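Local coordinates for protein LIN-41 (Caenorhabditis elegans, PDB 4UMG) that controls the onset of developmental plasticity in the worm as a TRIM-NHL protein, represented here by its filamin domain alone, at residues D15-A20 against C123-D128; D72-V77 against N112-G117; Y101-E106 against M127-G132. One frame throughout, in Å; residues are numbered along the deposited sequence.

The way an immunoglobulin-like filamin domain is tied together can be followed in three contacts. Contact 1 adds a parallel strand beside 118-130, contact 2 pairs strands 73-78 and 107-115, and contact 3 lays the loop after strand 96-101 against the end of 118-130. Contacts 1 and 3 share Met127 and Asp128, their centres about 11 Å apart, and the backbone bond of Ala20 O with Arg130 N continues the pairing of one into the other. Contact 2 lies across the domain centre, its own centre about 15 Å from contact 1 and 21 Å from contact 3. Val77 nevertheless bridges the gap, with CG1 4.0 Å from Met127 CE.

Contact 1 of 3, residues D15-A20 against C123-D128; sequences DSFKKA and CPTTMD
Lys18 grips strand 118-130 twice, once through its backbone and once through the end of its side chain. Its carbonyl O takes the N-H of Asp128 at 2.8 Å in an almost straight bond (175° at the hydrogen), with the donor lying above the carbonyl plane. The side chain starts out away from the strand, but bends at chi2 (-73°) and chi3 (-61°) turn CD and then CE back toward it, and NZ continues from there. NZ donates to Thr126 O at 2.8 Å, again from above the carbonyl plane. A water accepts from Thr126 N at 3.0 Å and, more weakly, from the same NZ.

On its way the lysine passes CG over one face of the Phe17 ring, toward the rim. The ring itself meets Thr125 tip to tip: CE2 is 3.5 Å from Thr125 CG2, which sits at the ring edge near its plane. Phe17 O rests against Met127 CG, 3.3 Å away, and Ile28 packs against both residues from strand 26-31. Asp128 closes the pairing, its O accepting from Ala20 N at 3.0 Å. Its carboxylate OD2 stands 4.9 Å from Lys19 NZ, too far for a salt bridge, though the two lysines nearby would probably stabilise its negative charge.

An alanine in place of Lys18 would remove the CG methylene that lies over the rim of one Phe17 face and would probably leave Thr126 O without its ammonium partner, the backbone bond being independent of the side chain.

A short 3-10 turn leading into a parallel bridge, Lys19 with Asp128, is how the second half of the first strand (A') joins the last strand (G) at the edge of an immunoglobulin-like filamin domain.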
loop_
_atom_site.group_PDB
_atom_site.type_symbol
_atom_site.label_atom_id
_atom_site.label_comp_id
_atom_site.label_asym_id
_atom_site.label_seq_id
_atom_site.Cartn_x
_atom_site.Cartn_y
_atom_site.Cartn_z
ATOM N N ASP A 15 11.546 -0.657 0.333
ATOM C CA ASP A 15 11.227 -1.939 -0.300
ATOM C C ASP A 15 10.921 -3.044 0.723
ATOM O O ASP A 15 10.808 -4.208 0.341
ATOM C CB ASP A 15 12.327 -2.367 -1.294
ATOM C CG ASP A 15 12.431 -1.493 -2.525
ATOM O OD1 ASP A 15 11.636 -1.701 -3.468
ATOM O OD2 ASP A 15 13.338 -0.633 -2.566
ATOM N N SER A 16 10.755 -2.683 2.022
ATOM C CA SER A 16 10.414 -3.649 3.080
ATOM C C SER A 16 9.112 -4.411 2.764
ATOM O O SER A 16 8.996 -5.597 3.085
ATOM C CB SER A 16 10.310 -2.958 4.441
ATOM O OG SER A 16 9.071 -2.281 4.588
ATOM N N PHE A 17 8.161 -3.734 2.100
ATOM C CA PHE A 17 6.844 -4.264 1.694
ATOM C C PHE A 17 6.902 -5.541 0.843
ATOM O O PHE A 17 5.931 -6.309 0.818
ATOM C CB PHE A 17 6.045 -3.174 0.954
ATOM C CG PHE A 17 6.435 -2.909 -0.483
ATOM C CD1 PHE A 17 7.509 -2.082 -0.790
ATOM C CD2 PHE A 17 5.722 -3.480 -1.532
ATOM C CE1 PHE A 17 7.873 -1.844 -2.119
ATOM C CE2 PHE A 17 6.092 -3.251 -2.858
ATOM C CZ PHE A 17 7.161 -2.432 -3.145
ATOM N N LYS A 18 8.009 -5.740 0.102
ATOM C CA LYS A 18 8.170 -6.898 -0.794
ATOM C C LYS A 18 8.188 -8.246 -0.075
ATOM O O LYS A 18 7.949 -9.290 -0.686
ATOM C CB LYS A 18 9.451 -6.745 -1.642
ATOM C CG LYS A 18 9.414 -5.589 -2.652
ATOM C CD LYS A 18 8.503 -5.863 -3.870
ATOM C CE LYS A 18 8.912 -7.058 -4.710
ATOM N NZ LYS A 18 7.800 -7.509 -5.583
ATOM N N LYS A 19 8.504 -8.233 1.216
ATOM C CA LYS A 19 8.637 -9.436 2.007
ATOM C C LYS A 19 7.920 -9.276 3.328
ATOM O O LYS A 19 8.064 -8.251 3.999
ATOM C CB LYS A 19 10.129 -9.760 2.245
ATOM C CG LYS A 19 10.858 -10.196 0.978
ATOM C CD LYS A 19 12.319 -10.556 1.237
ATOM C CE LYS A 19 13.049 -10.912 -0.045
ATOM N NZ LYS A 19 12.434 -12.071 -0.757
ATOM N N ALA A 20 7.167 -10.301 3.718
ATOM C CA ALA A 20 6.443 -10.278 4.973
ATOM C C ALA A 20 6.247 -11.666 5.572
ATOM O O ALA A 20 6.574 -12.690 4.959
ATOM C CB ALA A 20 5.118 -9.530 4.820
ATOM N N CYS A 123 2.959 0.460 -8.622
ATOM C CA CYS A 123 1.801 -0.447 -8.428
ATOM C C CYS A 123 1.106 -0.834 -9.745
ATOM O O CYS A 123 1.134 -0.036 -10.690
ATOM C CB CYS A 123 0.808 0.137 -7.431
ATOM S SG CYS A 123 1.398 0.127 -5.728
ATOM N N PRO A 124 0.504 -2.043 -9.856
ATOM C CA PRO A 124 0.413 -3.101 -8.820
ATOM C C PRO A 124 1.726 -3.843 -8.681
ATOM O O PRO A 124 2.563 -3.823 -9.606
ATOM C CB PRO A 124 -0.654 -4.044 -9.365
ATOM C CG PRO A 124 -0.550 -3.885 -10.891
ATOM C CD PRO A 124 -0.185 -2.438 -11.101
ATOM N N THR A 125 1.899 -4.503 -7.545
ATOM C CA THR A 125 3.134 -5.197 -7.279
ATOM C C THR A 125 2.902 -6.475 -6.429
ATOM O O THR A 125 1.801 -6.700 -5.929
ATOM C CB THR A 125 4.103 -4.205 -6.608
ATOM O OG1 THR A 125 5.360 -4.849 -6.447
ATOM C CG2 THR A 125 3.564 -3.669 -5.263
ATOM N N THR A 126 3.958 -7.282 -6.288
ATOM C CA THR A 126 3.959 -8.539 -5.561
ATOM C C THR A 126 4.552 -8.333 -4.194
ATOM O O THR A 126 5.458 -7.509 -4.035
ATOM C CB THR A 126 4.750 -9.589 -6.394
ATOM O OG1 THR A 126 3.994 -9.921 -7.577
ATOM C CG2 THR A 126 5.104 -10.874 -5.628
ATOM N N MET A 127 4.041 -9.110 -3.210
ATOM C CA MET A 127 4.599 -9.210 -1.862
ATOM C C MET A 127 4.694 -10.685 -1.557
ATOM O O MET A 127 3.724 -11.411 -1.748
ATOM C CB MET A 127 3.772 -8.484 -0.799
ATOM C CG MET A 127 3.432 -7.045 -1.176
ATOM S SD MET A 127 2.392 -6.208 0.039
ATOM C CE MET A 127 0.889 -7.194 -0.011
ATOM N N ASP A 128 5.890 -11.138 -1.140
ATOM C CA ASP A 128 6.128 -12.544 -0.842
ATOM C C ASP A 128 6.014 -12.757 0.643
ATOM O O ASP A 128 6.824 -12.229 1.404
ATOM C CB ASP A 128 7.499 -12.979 -1.366
ATOM C CG ASP A 128 7.523 -12.998 -2.878
ATOM O OD1 ASP A 128 6.644 -13.650 -3.470
ATOM O OD2 ASP A 128 8.359 -12.285 -3.469
HETATM O O HOH W 1 6.070 -6.729 -8.299
#

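Contact 2 of 3, residues D72-V77 against N112-G117; sequences DVQAFV and NILVKG
The antiparallel pairing of strand 73-78 with strand 107-115, which sets Phe76 beside Asn112 and Gln74 beside Leu114, is the C-F pair of the immunoglobulin-like fold. Both are hydrogen-bonded pairs, and each is joined by a reciprocal pair of backbone hydrogen bonds: Leu114 N reaches Gln74 O at 2.8 Å, Gln74 N returns to Leu114 O, and Phe76 and Asn112 do the same. A fifth bond, Lys116 N to Asp72 O, ends the series where the strand turns.

On the face of Gln74, Phe76, Asn112 and Leu114, the Phe76 side chain leaves between its backbone N and carbonyl carbon (chi1 59°), and its ring lies alongside Asn112, pointing the same way. Asn112 CB sits over one ring face, 3.4 Å from CZ, while the amide plane is turned 73° from the ring. At the far end Gln74 NE2 donates to a water at 2.9 Å; that water also accepts from Gly117 N and donates to Asp72 O, stitching side chain to turn.

The opposite face carries the non-hydrogen-bonded pairs. Val73 CG2 meets Val115 CG2 at 3.9 Å, and Ala75 CB meets Ile113 CG1 at 4.1 Å. Met89 and Leu99, from strands 84-91 and 96-101, pack against this apolar row, one layer of the core of a filamin-type beta sandwich.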
loop_
_atom_site.group_PDB
_atom_site.type_symbol
_atom_site.label_atom_id
_atom_site.label_comp_id
_atom_site.label_asym_id
_atom_site.label_seq_id
_atom_site.Cartn_x
_atom_site.Cartn_y
_atom_site.Cartn_z
ATOM N N ASP A 72 -9.612 10.006 -1.664
ATOM C CA ASP A 72 -9.004 9.854 -2.988
ATOM C C ASP A 72 -8.055 8.656 -3.078
ATOM O O ASP A 72 -7.536 8.378 -4.159
ATOM C CB ASP A 72 -8.217 11.134 -3.345
ATOM C CG ASP A 72 -9.060 12.370 -3.589
ATOM O OD1 ASP A 72 -9.980 12.304 -4.430
ATOM O OD2 ASP A 72 -8.738 13.430 -3.007
ATOM N N VAL A 73 -7.810 7.964 -1.957
ATOM C CA VAL A 73 -6.859 6.849 -1.911
ATOM C C VAL A 73 -7.581 5.515 -1.677
ATOM O O VAL A 73 -8.403 5.389 -0.767
ATOM C CB VAL A 73 -5.746 7.120 -0.833
ATOM C CG1 VAL A 73 -4.776 5.940 -0.702
ATOM C CG2 VAL A 73 -4.977 8.398 -1.138
ATOM N N GLN A 74 -7.255 4.514 -2.502
ATOM C CA GLN A 74 -7.807 3.167 -2.372
ATOM C C GLN A 74 -6.616 2.219 -2.327
ATOM O O GLN A 74 -5.628 2.427 -3.027
ATOM C CB GLN A 74 -8.681 2.837 -3.591
ATOM C CG GLN A 74 -9.888 3.753 -3.745
ATOM C CD GLN A 74 -10.758 3.315 -4.889
ATOM O OE1 GLN A 74 -11.731 2.587 -4.703
ATOM N NE2 GLN A 74 -10.419 3.732 -6.099
ATOM N N ALA A 75 -6.679 1.199 -1.484
ATOM C CA ALA A 75 -5.596 0.222 -1.436
ATOM C C ALA A 75 -6.214 -1.158 -1.283
ATOM O O ALA A 75 -7.138 -1.332 -0.480
ATOM C CB ALA A 75 -4.669 0.512 -0.267
ATOM N N PHE A 76 -5.768 -2.112 -2.091
ATOM C CA PHE A 76 -6.239 -3.467 -1.888
ATOM C C PHE A 76 -5.102 -4.460 -1.924
ATOM O O PHE A 76 -4.074 -4.227 -2.552
ATOM C CB PHE A 76 -7.383 -3.891 -2.782
ATOM C CG PHE A 76 -7.031 -3.792 -4.214
ATOM C CD1 PHE A 76 -6.366 -4.836 -4.855
ATOM C CD2 PHE A 76 -7.457 -2.709 -4.969
ATOM C CE1 PHE A 76 -6.063 -4.751 -6.209
ATOM C CE2 PHE A 76 -7.209 -2.655 -6.330
ATOM C CZ PHE A 76 -6.505 -3.667 -6.937
ATOM N N VAL A 77 -5.315 -5.586 -1.263
ATOM C CA VAL A 77 -4.374 -6.674 -1.156
ATOM C C VAL A 77 -5.161 -7.931 -1.452
ATOM O O VAL A 77 -6.287 -8.089 -0.948
ATOM C CB VAL A 77 -3.716 -6.739 0.231
ATOM C CG1 VAL A 77 -2.963 -8.058 0.451
ATOM C CG2 VAL A 77 -2.786 -5.551 0.452
ATOM N N ASN A 112 -2.174 -3.296 -4.736
ATOM C CA ASN A 112 -2.398 -2.158 -5.648
ATOM C C ASN A 112 -2.867 -0.956 -4.827
ATOM O O ASN A 112 -3.670 -1.122 -3.926
ATOM C CB ASN A 112 -3.349 -2.487 -6.832
ATOM C CG ASN A 112 -3.127 -1.574 -8.041
ATOM O OD1 ASN A 112 -2.330 -0.647 -7.979
ATOM N ND2 ASN A 112 -3.796 -1.824 -9.186
ATOM N N ILE A 113 -2.323 0.254 -5.099
ATOM C CA ILE A 113 -2.742 1.456 -4.385
ATOM C C ILE A 113 -3.063 2.473 -5.471
ATOM O O ILE A 113 -2.233 2.703 -6.345
ATOM C CB ILE A 113 -1.646 1.975 -3.435
ATOM C CG1 ILE A 113 -1.175 0.866 -2.454
ATOM C CG2 ILE A 113 -2.135 3.234 -2.671
ATOM C CD1 ILE A 113 0.323 1.065 -1.999
ATOM N N LEU A 114 -4.306 2.996 -5.454
ATOM C CA LEU A 114 -4.844 3.912 -6.441
ATOM C C LEU A 114 -5.094 5.268 -5.842
ATOM O O LEU A 114 -5.727 5.377 -4.796
ATOM C CB LEU A 114 -6.182 3.396 -7.011
ATOM C CG LEU A 114 -6.321 1.947 -7.489
ATOM C CD1 LEU A 114 -7.702 1.743 -8.111
ATOM C CD2 LEU A 114 -5.287 1.566 -8.507
ATOM N N VAL A 115 -4.593 6.308 -6.509
ATOM C CA VAL A 115 -4.831 7.679 -6.086
ATOM C C VAL A 115 -5.682 8.271 -7.205
ATOM O O VAL A 115 -5.262 8.253 -8.368
ATOM C CB VAL A 115 -3.509 8.479 -5.846
ATOM C CG1 VAL A 115 -3.747 9.980 -5.942
ATOM C CG2 VAL A 115 -2.914 8.124 -4.488
ATOM N N LYS A 116 -6.925 8.670 -6.867
ATOM C CA LYS A 116 -7.913 9.234 -7.816
ATOM C C LYS A 116 -8.175 8.252 -8.971
ATOM O O LYS A 116 -8.335 8.651 -10.132
ATOM C CB LYS A 116 -7.504 10.612 -8.329
ATOM C CG LYS A 116 -7.406 11.672 -7.240
ATOM C CD LYS A 116 -6.841 12.950 -7.847
ATOM C CE LYS A 116 -6.677 14.027 -6.807
ATOM N NZ LYS A 116 -5.879 15.165 -7.333
ATOM N N GLY A 117 -8.154 6.971 -8.632
ATOM C CA GLY A 117 -8.422 5.910 -9.603
ATOM C C GLY A 117 -7.249 5.493 -10.447
ATOM O O GLY A 117 -7.415 4.706 -11.370
HETATM O O HOH W 2 -8.358 5.814 -5.949
#

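Contact 3 of 3, residues Y101-E106 against M127-G132; sequences YYPSIE and MDIRRG
Tyr101 and Met127 reach toward each other tip to tip, the methionine methyl touching the phenolic end of the ring. Met127 CE lies 3.4 Å from Tyr101 OH, and the sulfur stands 5.0 Å from the ring centroid, oblique to the ring, in a Met-aromatic contact. The turn at chi3 (-63°) carries that methyl to the tyrosine. Ile129 also comes to Tyr101 tip to tip, but at the ring edge and through CD1, an atom whose exact position is doubtful.

Pro103 and Ile105 of the loop also rest on the isoleucine. Pro103 crosses it at about a right angle, its CB 3.8 Å from Ile129 CG1. The other branch, Ile129 CG2, sits 3.5 Å from Ile105 O. That carbonyl receives the hydroxyl of Tyr109, a bond from the start of the next strand back across its own loop, consistent with the tyrosine corner of Greek-key sandwiches.

Beyond this apolar cluster, Glu106 and Arg131 cross obliquely. Glu106 OE2 forms a salt bridge to Arg131 NH1 at 3.2 Å, approaching the guanidinium at its edge, with carboxylate and guanidinium planes 65° apart. Arg131 is poorly ordered, whereas OE1 of the same carboxylate has a second salt bridge, to Arg22.

The chemistry thus divides in two: apolar packing of Ile129 on Pro103, and of Met127 on Tyr101, joins the loop to the last strand, while the ion pair with a poorly ordered arginine is likely to add little to that hold.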
loop_
_atom_site.group_PDB
_atom_site.type_symbol
_atom_site.label_atom_id
_atom_site.label_comp_id
_atom_site.label_asym_id
_atom_site.label_seq_id
_atom_site.Cartn_x
_atom_site.Cartn_y
_atom_site.Cartn_z
ATOM N N TYR A 101 -2.306 -4.829 7.018
ATOM C CA TYR A 101 -3.016 -6.026 6.615
ATOM C C TYR A 101 -2.489 -7.255 7.349
ATOM O O TYR A 101 -1.387 -7.233 7.897
ATOM C CB TYR A 101 -2.991 -6.202 5.075
ATOM C CG TYR A 101 -1.654 -6.669 4.552
ATOM C CD1 TYR A 101 -0.605 -5.769 4.354
ATOM C CD2 TYR A 101 -1.449 -8.001 4.196
ATOM C CE1 TYR A 101 0.622 -6.192 3.839
ATOM C CE2 TYR A 101 -0.207 -8.447 3.757
ATOM C CZ TYR A 101 0.825 -7.537 3.571
ATOM O OH TYR A 101 2.045 -7.954 3.110
ATOM N N TYR A 102 -3.270 -8.336 7.354
ATOM C CA TYR A 102 -2.895 -9.572 8.068
ATOM C C TYR A 102 -2.872 -10.728 7.076
ATOM O O TYR A 102 -3.940 -11.187 6.651
ATOM C CB TYR A 102 -3.909 -9.836 9.160
ATOM C CG TYR A 102 -3.580 -11.013 10.043
ATOM C CD1 TYR A 102 -2.785 -10.858 11.176
ATOM C CD2 TYR A 102 -4.135 -12.267 9.802
ATOM C CE1 TYR A 102 -2.517 -11.932 12.020
ATOM C CE2 TYR A 102 -3.920 -13.336 10.677
ATOM C CZ TYR A 102 -3.117 -13.155 11.792
ATOM O OH TYR A 102 -2.853 -14.199 12.646
ATOM N N PRO A 103 -1.665 -11.154 6.633
ATOM C CA PRO A 103 -1.587 -12.254 5.664
ATOM C C PRO A 103 -1.720 -13.595 6.377
ATOM O O PRO A 103 -0.796 -13.990 7.087
ATOM C CB PRO A 103 -0.220 -12.064 5.015
ATOM C CG PRO A 103 0.596 -11.328 6.043
ATOM C CD PRO A 103 -0.324 -10.671 7.022
ATOM N N SER A 104 -2.867 -14.281 6.200
ATOM C CA SER A 104 -3.122 -15.544 6.929
ATOM C C SER A 104 -2.401 -16.751 6.337
ATOM O O SER A 104 -2.178 -17.744 7.030
ATOM C CB SER A 104 -4.623 -15.810 7.018
ATOM O OG SER A 104 -5.152 -16.290 5.792
ATOM N N ILE A 105 -2.079 -16.690 5.043
ATOM C CA ILE A 105 -1.459 -17.793 4.329
ATOM C C ILE A 105 -0.150 -17.357 3.653
ATOM O O ILE A 105 0.040 -16.176 3.331
ATOM C CB ILE A 105 -2.458 -18.475 3.354
ATOM C CG1 ILE A 105 -2.939 -17.528 2.230
ATOM C CG2 ILE A 105 -3.631 -19.103 4.107
ATOM C CD1 ILE A 105 -3.647 -18.245 1.054
ATOM N N GLU A 106 0.745 -18.325 3.434
ATOM C CA GLU A 106 2.028 -18.068 2.779
ATOM C C GLU A 106 1.805 -17.897 1.295
ATOM O O GLU A 106 0.826 -18.435 0.771
ATOM C CB GLU A 106 2.992 -19.259 3.014
ATOM C CG GLU A 106 2.388 -20.632 2.737
ATOM C CD GLU A 106 1.770 -21.340 3.936
ATOM O OE1 GLU A 106 0.698 -20.902 4.424
ATOM O OE2 GLU A 106 2.353 -22.357 4.373
ATOM N N MET A 127 4.041 -9.110 -3.210
ATOM C CA MET A 127 4.599 -9.210 -1.862
ATOM C C MET A 127 4.694 -10.685 -1.557
ATOM O O MET A 127 3.724 -11.411 -1.748
ATOM C CB MET A 127 3.772 -8.484 -0.799
ATOM C CG MET A 127 3.432 -7.045 -1.176
ATOM S SD MET A 127 2.392 -6.208 0.039
ATOM C CE MET A 127 0.889 -7.194 -0.011
ATOM N N ASP A 128 5.890 -11.138 -1.140
ATOM C CA ASP A 128 6.128 -12.544 -0.842
ATOM C C ASP A 128 6.014 -12.757 0.643
ATOM O O ASP A 128 6.824 -12.229 1.404
ATOM C CB ASP A 128 7.499 -12.979 -1.366
ATOM C CG ASP A 128 7.523 -12.998 -2.878
ATOM O OD1 ASP A 128 6.644 -13.650 -3.470
ATOM O OD2 ASP A 128 8.359 -12.285 -3.469
ATOM N N ILE A 129 4.994 -13.515 1.054
ATOM C CA ILE A 129 4.765 -13.832 2.480
ATOM C C ILE A 129 5.311 -15.227 2.763
ATOM O O ILE A 129 4.913 -16.210 2.125
ATOM C CB ILE A 129 3.259 -13.713 2.829
ATOM C CG1 ILE A 129 2.756 -12.252 2.633
ATOM C CG2 ILE A 129 2.884 -14.312 4.211
ATOM C CD1 ILE A 129 3.072 -11.292 3.571
ATOM N N ARG A 130 6.190 -15.306 3.761
ATOM C CA ARG A 130 6.836 -16.553 4.152
ATOM C C ARG A 130 6.381 -16.976 5.563
ATOM O O ARG A 130 5.949 -16.130 6.347
ATOM C CB ARG A 130 8.376 -16.383 4.073
ATOM C CG ARG A 130 9.021 -15.753 5.316
ATOM C CD ARG A 130 10.497 -15.443 5.164
ATOM N NE ARG A 130 10.707 -14.084 4.664
ATOM C CZ ARG A 130 10.959 -13.027 5.431
ATOM N NH1 ARG A 130 11.060 -13.163 6.746
ATOM N NH2 ARG A 130 11.125 -11.830 4.886
ATOM N N ARG A 131 6.512 -18.272 5.897
ATOM C CA ARG A 131 6.141 -18.756 7.235
ATOM C C ARG A 131 7.148 -18.288 8.307
ATOM O O ARG A 131 6.778 -18.178 9.477
ATOM C CB ARG A 131 5.910 -20.288 7.223
ATOM C CG ARG A 131 6.866 -21.140 8.058
ATOM C CD ARG A 131 6.658 -22.628 7.838
ATOM N NE ARG A 131 7.279 -23.088 6.594
ATOM C CZ ARG A 131 6.616 -23.361 5.474
ATOM N NH1 ARG A 131 5.295 -23.237 5.429
ATOM N NH2 ARG A 131 7.268 -23.767 4.394
ATOM N N GLY A 132 8.382 -17.996 7.866
ATOM C CA GLY A 132 9.540 -17.556 8.646
ATOM C C GLY A 132 9.301 -17.057 10.056
ATOM O O GLY A 132 9.221 -15.850 10.285
#